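Local coordinates for protein serine protease pet (Escherichia coli, PDB 4OM9) that probably acts as a secreted serine protease, an autotransporter enterotoxin of enteroaggregative Escherichia coli whose passenger domain carries a beta-helix, at residues 367-381 with 385-399. Sequence-based numbering, arbitrary orientation.
Sequences GSLNVIQAQNTNLKT and TVILGAQKTFNNIYV
The Phe394 ring lies between Leu379 and Gln375: CB of Leu379 sits over the centre of one face, 3.6 Å from the centroid, and CG of Gln375 covers the opposite face in a second CH-pi contact. The carbonyl O of Thr377 meets the ring edge in the ring plane, as does Leu388 CD2. With CG beside its own backbone N (chi1 -70°), Phe394 turns into the interior, where Val371 CG2 approaches CE2 obliquely. The Tyr398 ring takes the extended Lys380 chain over one face; NZ stands almost on the ring normal, 4.8 Å from the centroid, a cation-pi contact, while also bonding Ala632 O and Thr88 OG1. Inside, Leu379 CD2 and Val386 CG1 meet tip to tip at 3.8 Å, joining the two parallel strand pairs, 368-371 with 385-388 and 379-381 with 397-399. At the bend between them Asn395 ND2 gives a nearly straight bond (169°) to Asn376 OD1, 3.0 Å away, the two amide planes 64° apart. The neighbouring Asn378 and Asn396 lie side by side, and Asn378 OD1 receives weak bonds from N and ND2 of Asn396. Four bonds hold the buried Gln375 amide: NE2 donates to Gln373 O and Ile353 O, and OE1 accepts from Tyr355 N and Trp351 NE1. The two segments are equivalent parts of successive coils of a right-handed parallel beta-helix, as in related autotransporter passengers. Parallel backbone bonds set the coil spacing, Phe394 packs among apolar groups in the interior, and asparagine amides bridge the turns, firmly at Asn376-Asn395.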
loop_
_atom_site.group_PDB
_atom_site.type_symbol
_atom_site.label_atom_id
_atom_site.label_comp_id
_atom_site.label_asym_id
_atom_site.label_seq_id
_atom_site.Cartn_x
_atom_site.Cartn_y
_atom_site.Cartn_z
ATOM N N GLY A 367 -4.470 -6.164 29.429
ATOM C CA GLY A 367 -4.466 -7.587 29.737
ATOM C C GLY A 367 -5.497 -8.429 28.994
ATOM O O GLY A 367 -6.223 -7.928 28.124
ATOM N N SER A 368 -5.575 -9.703 29.374
ATOM C CA SER A 368 -6.352 -10.720 28.647
ATOM C C SER A 368 -7.659 -11.196 29.289
ATOM O O SER A 368 -7.662 -11.679 30.418
ATOM C CB SER A 368 -5.487 -11.969 28.422
ATOM O OG SER A 368 -4.256 -11.640 27.816
ATOM N N LEU A 369 -8.751 -11.094 28.535
ATOM C CA LEU A 369 -9.998 -11.748 28.891
ATOM C C LEU A 369 -10.060 -13.101 28.160
ATOM O O LEU A 369 -10.087 -13.151 26.933
ATOM C CB LEU A 369 -11.200 -10.876 28.524
ATOM C CG LEU A 369 -12.529 -11.361 29.109
ATOM C CD1 LEU A 369 -12.473 -11.350 30.619
ATOM C CD2 LEU A 369 -13.700 -10.532 28.640
ATOM N N ASN A 370 -10.042 -14.190 28.922
ATOM C CA ASN A 370 -10.074 -15.534 28.360
ATOM C C ASN A 370 -11.464 -16.132 28.495
ATOM O O ASN A 370 -11.838 -16.601 29.557
ATOM C CB ASN A 370 -9.052 -16.437 29.044
ATOM C CG ASN A 370 -8.997 -17.825 28.425
ATOM O OD1 ASN A 370 -9.401 -18.021 27.269
ATOM N ND2 ASN A 370 -8.499 -18.801 29.193
ATOM N N VAL A 371 -12.231 -16.098 27.412
ATOM C CA VAL A 371 -13.640 -16.426 27.485
ATOM C C VAL A 371 -13.827 -17.916 27.255
ATOM O O VAL A 371 -13.712 -18.389 26.134
ATOM C CB VAL A 371 -14.457 -15.622 26.476
ATOM C CG1 VAL A 371 -15.923 -15.681 26.828
ATOM C CG2 VAL A 371 -13.975 -14.139 26.451
ATOM N N ILE A 372 -14.126 -18.628 28.345
ATOM C CA ILE A 372 -14.227 -20.094 28.371
ATOM C C ILE A 372 -15.578 -20.630 27.884
ATOM O O ILE A 372 -15.661 -21.757 27.390
ATOM C CB ILE A 372 -13.971 -20.637 29.799
ATOM C CG1 ILE A 372 -12.703 -20.015 30.392
ATOM C CG2 ILE A 372 -13.888 -22.171 29.807
ATOM C CD1 ILE A 372 -11.470 -20.182 29.513
ATOM N N GLN A 373 -16.632 -19.831 28.016
ATOM C CA GLN A 373 -17.962 -20.263 27.586
ATOM C C GLN A 373 -18.651 -19.258 26.646
ATOM O O GLN A 373 -18.331 -18.086 26.638
ATOM C CB GLN A 373 -18.858 -20.547 28.801
ATOM C CG GLN A 373 -19.040 -19.415 29.837
ATOM C CD GLN A 373 -20.038 -19.811 30.969
ATOM O OE1 GLN A 373 -21.245 -19.677 30.810
ATOM N NE2 GLN A 373 -19.520 -20.323 32.079
ATOM N N ALA A 374 -19.601 -19.737 25.846
ATOM C CA ALA A 374 -20.354 -18.846 24.969
ATOM C C ALA A 374 -21.115 -17.837 25.824
ATOM O O ALA A 374 -21.562 -18.157 26.934
ATOM C CB ALA A 374 -21.314 -19.631 24.063
ATOM N N GLN A 375 -21.297 -16.641 25.274
ATOM C CA GLN A 375 -21.779 -15.499 26.041
ATOM C C GLN A 375 -23.200 -15.108 25.685
ATOM O O GLN A 375 -23.887 -14.487 26.499
ATOM C CB GLN A 375 -20.857 -14.307 25.823
ATOM C CG GLN A 375 -19.463 -14.531 26.367
ATOM C CD GLN A 375 -19.450 -14.596 27.881
ATOM O OE1 GLN A 375 -19.656 -13.582 28.574
ATOM N NE2 GLN A 375 -19.209 -15.788 28.408
ATOM N N ASN A 376 -23.648 -15.491 24.490
ATOM C CA ASN A 376 -24.943 -15.032 23.984
ATOM C C ASN A 376 -25.104 -13.504 24.168
ATOM O O ASN A 376 -26.161 -13.008 24.543
ATOM C CB ASN A 376 -26.079 -15.799 24.679
ATOM C CG ASN A 376 -27.453 -15.491 24.092
ATOM O OD1 ASN A 376 -27.575 -15.067 22.939
ATOM N ND2 ASN A 376 -28.494 -15.677 24.903
ATOM N N THR A 377 -24.039 -12.757 23.897
ATOM C CA THR A 377 -24.127 -11.299 23.910
ATOM C C THR A 377 -23.047 -10.731 23.017
ATOM O O THR A 377 -22.285 -11.489 22.423
ATOM C CB THR A 377 -23.986 -10.690 25.355
ATOM O OG1 THR A 377 -24.549 -9.369 25.394
ATOM C CG2 THR A 377 -22.524 -10.633 25.771
ATOM N N ASN A 378 -22.986 -9.400 22.937
ATOM C CA ASN A 378 -22.023 -8.716 22.080
ATOM C C ASN A 378 -20.810 -8.240 22.850
ATOM O O ASN A 378 -20.891 -7.928 24.034
ATOM C CB ASN A 378 -22.684 -7.539 21.353
ATOM C CG ASN A 378 -23.821 -7.991 20.441
ATOM O OD1 ASN A 378 -23.899 -9.169 20.058
ATOM N ND2 ASN A 378 -24.711 -7.063 20.092
ATOM N N LEU A 379 -19.675 -8.243 22.171
ATOM C CA LEU A 379 -18.446 -7.755 22.739
ATOM C C LEU A 379 -18.056 -6.429 22.073
ATOM O O LEU A 379 -18.186 -6.272 20.859
ATOM C CB LEU A 379 -17.333 -8.788 22.562
ATOM C CG LEU A 379 -15.949 -8.244 22.924
ATOM C CD1 LEU A 379 -15.837 -8.056 24.424
ATOM C CD2 LEU A 379 -14.820 -9.112 22.407
ATOM N N LYS A 380 -17.602 -5.476 22.877
ATOM C CA LYS A 380 -16.933 -4.284 22.362
ATOM C C LYS A 380 -15.567 -4.177 23.016
ATOM O O LYS A 380 -15.480 -3.947 24.216
ATOM C CB LYS A 380 -17.759 -3.031 22.620
ATOM C CG LYS A 380 -19.027 -2.986 21.792
ATOM C CD LYS A 380 -19.636 -1.608 21.747
ATOM C CE LYS A 380 -20.827 -1.589 20.799
ATOM N NZ LYS A 380 -21.346 -0.214 20.487
ATOM N N THR A 381 -14.499 -4.368 22.244
ATOM C CA THR A 381 -13.163 -4.368 22.818
ATOM C C THR A 381 -12.232 -3.346 22.131
ATOM O O THR A 381 -12.320 -3.118 20.920
ATOM C CB THR A 381 -12.536 -5.789 22.774
ATOM O OG1 THR A 381 -11.216 -5.745 23.321
ATOM C CG2 THR A 381 -12.472 -6.351 21.355
ATOM N N THR A 385 -6.097 -8.390 24.915
ATOM C CA THR A 385 -6.480 -9.599 24.203
ATOM C C THR A 385 -7.803 -10.159 24.709
ATOM O O THR A 385 -8.040 -10.214 25.903
ATOM C CB THR A 385 -5.410 -10.689 24.356
ATOM O OG1 THR A 385 -4.125 -10.142 24.041
ATOM C CG2 THR A 385 -5.711 -11.890 23.438
ATOM N N VAL A 386 -8.669 -10.548 23.790
ATOM C CA VAL A 386 -9.841 -11.302 24.126
ATOM C C VAL A 386 -9.715 -12.639 23.390
ATOM O O VAL A 386 -9.566 -12.684 22.161
ATOM C CB VAL A 386 -11.128 -10.564 23.755
ATOM C CG1 VAL A 386 -12.358 -11.463 24.005
ATOM C CG2 VAL A 386 -11.233 -9.280 24.566
ATOM N N ILE A 387 -9.716 -13.722 24.160
ATOM C CA ILE A 387 -9.544 -15.036 23.595
ATOM C C ILE A 387 -10.886 -15.749 23.531
ATOM O O ILE A 387 -11.622 -15.797 24.505
ATOM C CB ILE A 387 -8.554 -15.873 24.409
ATOM C CG1 ILE A 387 -7.229 -15.118 24.577
ATOM C CG2 ILE A 387 -8.342 -17.255 23.738
ATOM C CD1 ILE A 387 -6.237 -15.809 25.523
ATOM N N LEU A 388 -11.217 -16.270 22.366
ATOM C CA LEU A 388 -12.470 -16.971 22.196
ATOM C C LEU A 388 -12.201 -18.425 22.436
ATOM O O LEU A 388 -11.540 -19.061 21.625
ATOM C CB LEU A 388 -13.027 -16.742 20.800
ATOM C CG LEU A 388 -13.016 -15.275 20.389
ATOM C CD1 LEU A 388 -13.596 -15.084 18.985
ATOM C CD2 LEU A 388 -13.790 -14.441 21.420
ATOM N N GLY A 389 -12.685 -18.948 23.563
ATOM C CA GLY A 389 -12.422 -20.328 23.925
ATOM C C GLY A 389 -13.605 -21.246 23.701
ATOM O O GLY A 389 -13.566 -22.414 24.079
ATOM N N ALA A 390 -14.657 -20.735 23.071
ATOM C CA ALA A 390 -15.868 -21.537 22.884
ATOM C C ALA A 390 -16.461 -21.347 21.490
ATOM O O ALA A 390 -16.182 -20.344 20.828
ATOM C CB ALA A 390 -16.910 -21.187 23.962
ATOM N N GLN A 391 -17.265 -22.314 21.047
ATOM C CA GLN A 391 -18.032 -22.156 19.817
ATOM C C GLN A 391 -18.956 -20.937 19.933
ATOM O O GLN A 391 -19.671 -20.792 20.918
ATOM C CB GLN A 391 -18.843 -23.419 19.496
ATOM C CG GLN A 391 -19.907 -23.207 18.412
ATOM C CD GLN A 391 -20.099 -24.417 17.467
ATOM O OE1 GLN A 391 -19.804 -24.337 16.264
ATOM N NE2 GLN A 391 -20.615 -25.518 18.000
ATOM N N LYS A 392 -18.917 -20.063 18.927
ATOM C CA LYS A 392 -19.789 -18.899 18.880
ATOM C C LYS A 392 -19.675 -18.099 20.185
ATOM O O LYS A 392 -20.682 -17.787 20.829
ATOM C CB LYS A 392 -21.231 -19.327 18.635
ATOM C CG LYS A 392 -21.905 -18.588 17.506
ATOM C CD LYS A 392 -22.386 -17.216 17.927
ATOM C CE LYS A 392 -23.682 -17.341 18.694
ATOM N NZ LYS A 392 -24.876 -17.382 17.798
ATOM N N THR A 393 -18.437 -17.793 20.571
ATOM C CA THR A 393 -18.170 -17.216 21.876
ATOM C C THR A 393 -19.019 -15.964 22.147
ATOM O O THR A 393 -19.698 -15.885 23.167
ATOM C CB THR A 393 -16.685 -16.898 22.019
ATOM O OG1 THR A 393 -15.950 -18.132 21.946
ATOM C CG2 THR A 393 -16.423 -16.217 23.346
ATOM N N PHE A 394 -19.021 -15.022 21.216
ATOM C CA PHE A 394 -19.942 -13.899 21.287
ATOM C C PHE A 394 -20.873 -13.970 20.109
ATOM O O PHE A 394 -20.587 -14.661 19.147
ATOM C CB PHE A 394 -19.185 -12.568 21.318
ATOM C CG PHE A 394 -18.438 -12.345 22.597
ATOM C CD1 PHE A 394 -19.075 -11.780 23.694
ATOM C CD2 PHE A 394 -17.116 -12.721 22.717
ATOM C CE1 PHE A 394 -18.399 -11.569 24.893
ATOM C CE2 PHE A 394 -16.433 -12.525 23.903
ATOM C CZ PHE A 394 -17.081 -11.948 25.001
ATOM N N ASN A 395 -22.002 -13.289 20.183
ATOM C CA ASN A 395 -22.882 -13.245 19.037
ATOM C C ASN A 395 -22.258 -12.327 17.941
ATOM O O ASN A 395 -22.125 -12.733 16.785
ATOM C CB ASN A 395 -24.275 -12.792 19.469
ATOM C CG ASN A 395 -24.957 -13.813 20.414
ATOM O OD1 ASN A 395 -24.650 -15.009 20.383
ATOM N ND2 ASN A 395 -25.869 -13.335 21.251
ATOM N N ASN A 396 -21.843 -11.126 18.345
ATOM C CA ASN A 396 -21.154 -10.157 17.495
ATOM C C ASN A 396 -19.998 -9.515 18.237
ATOM O O ASN A 396 -20.135 -9.200 19.419
ATOM C CB ASN A 396 -22.104 -9.055 17.030
ATOM C CG ASN A 396 -23.222 -9.583 16.177
ATOM O OD1 ASN A 396 -23.019 -9.894 15.008
ATOM N ND2 ASN A 396 -24.417 -9.699 16.757
ATOM N N ILE A 397 -18.879 -9.295 17.543
ATOM C CA ILE A 397 -17.733 -8.615 18.126
ATOM C C ILE A 397 -17.407 -7.289 17.416
ATOM O O ILE A 397 -17.371 -7.225 16.175
ATOM C CB ILE A 397 -16.505 -9.522 18.102
ATOM C CG1 ILE A 397 -16.778 -10.779 18.919
ATOM C CG2 ILE A 397 -15.270 -8.780 18.624
ATOM C CD1 ILE A 397 -15.764 -11.869 18.742
ATOM N N TYR A 398 -17.168 -6.239 18.209
ATOM C CA TYR A 398 -16.794 -4.916 17.704
ATOM C C TYR A 398 -15.407 -4.582 18.211
ATOM O O TYR A 398 -15.159 -4.571 19.414
ATOM C CB TYR A 398 -17.830 -3.888 18.130
ATOM C CG TYR A 398 -17.525 -2.390 18.057
ATOM C CD1 TYR A 398 -16.950 -1.732 19.139
ATOM C CD2 TYR A 398 -17.943 -1.615 16.960
ATOM C CE1 TYR A 398 -16.745 -0.361 19.118
ATOM C CE2 TYR A 398 -17.724 -0.235 16.915
ATOM C CZ TYR A 398 -17.126 0.384 18.011
ATOM O OH TYR A 398 -16.914 1.737 18.043
ATOM N N VAL A 399 -14.488 -4.380 17.270
ATOM C CA VAL A 399 -13.094 -4.113 17.577
ATOM C C VAL A 399 -12.786 -2.668 17.221
ATOM O O VAL A 399 -12.940 -2.262 16.060
ATOM C CB VAL A 399 -12.177 -5.059 16.815
ATOM C CG1 VAL A 399 -10.732 -4.936 17.290
ATOM C CG2 VAL A 399 -12.691 -6.491 16.970
HETATM O O HOH W 1 -3.017 -8.949 26.401
HETATM O O HOH W 2 -12.701 -22.988 26.538
HETATM O O HOH W 3 -26.254 -10.006 21.533
#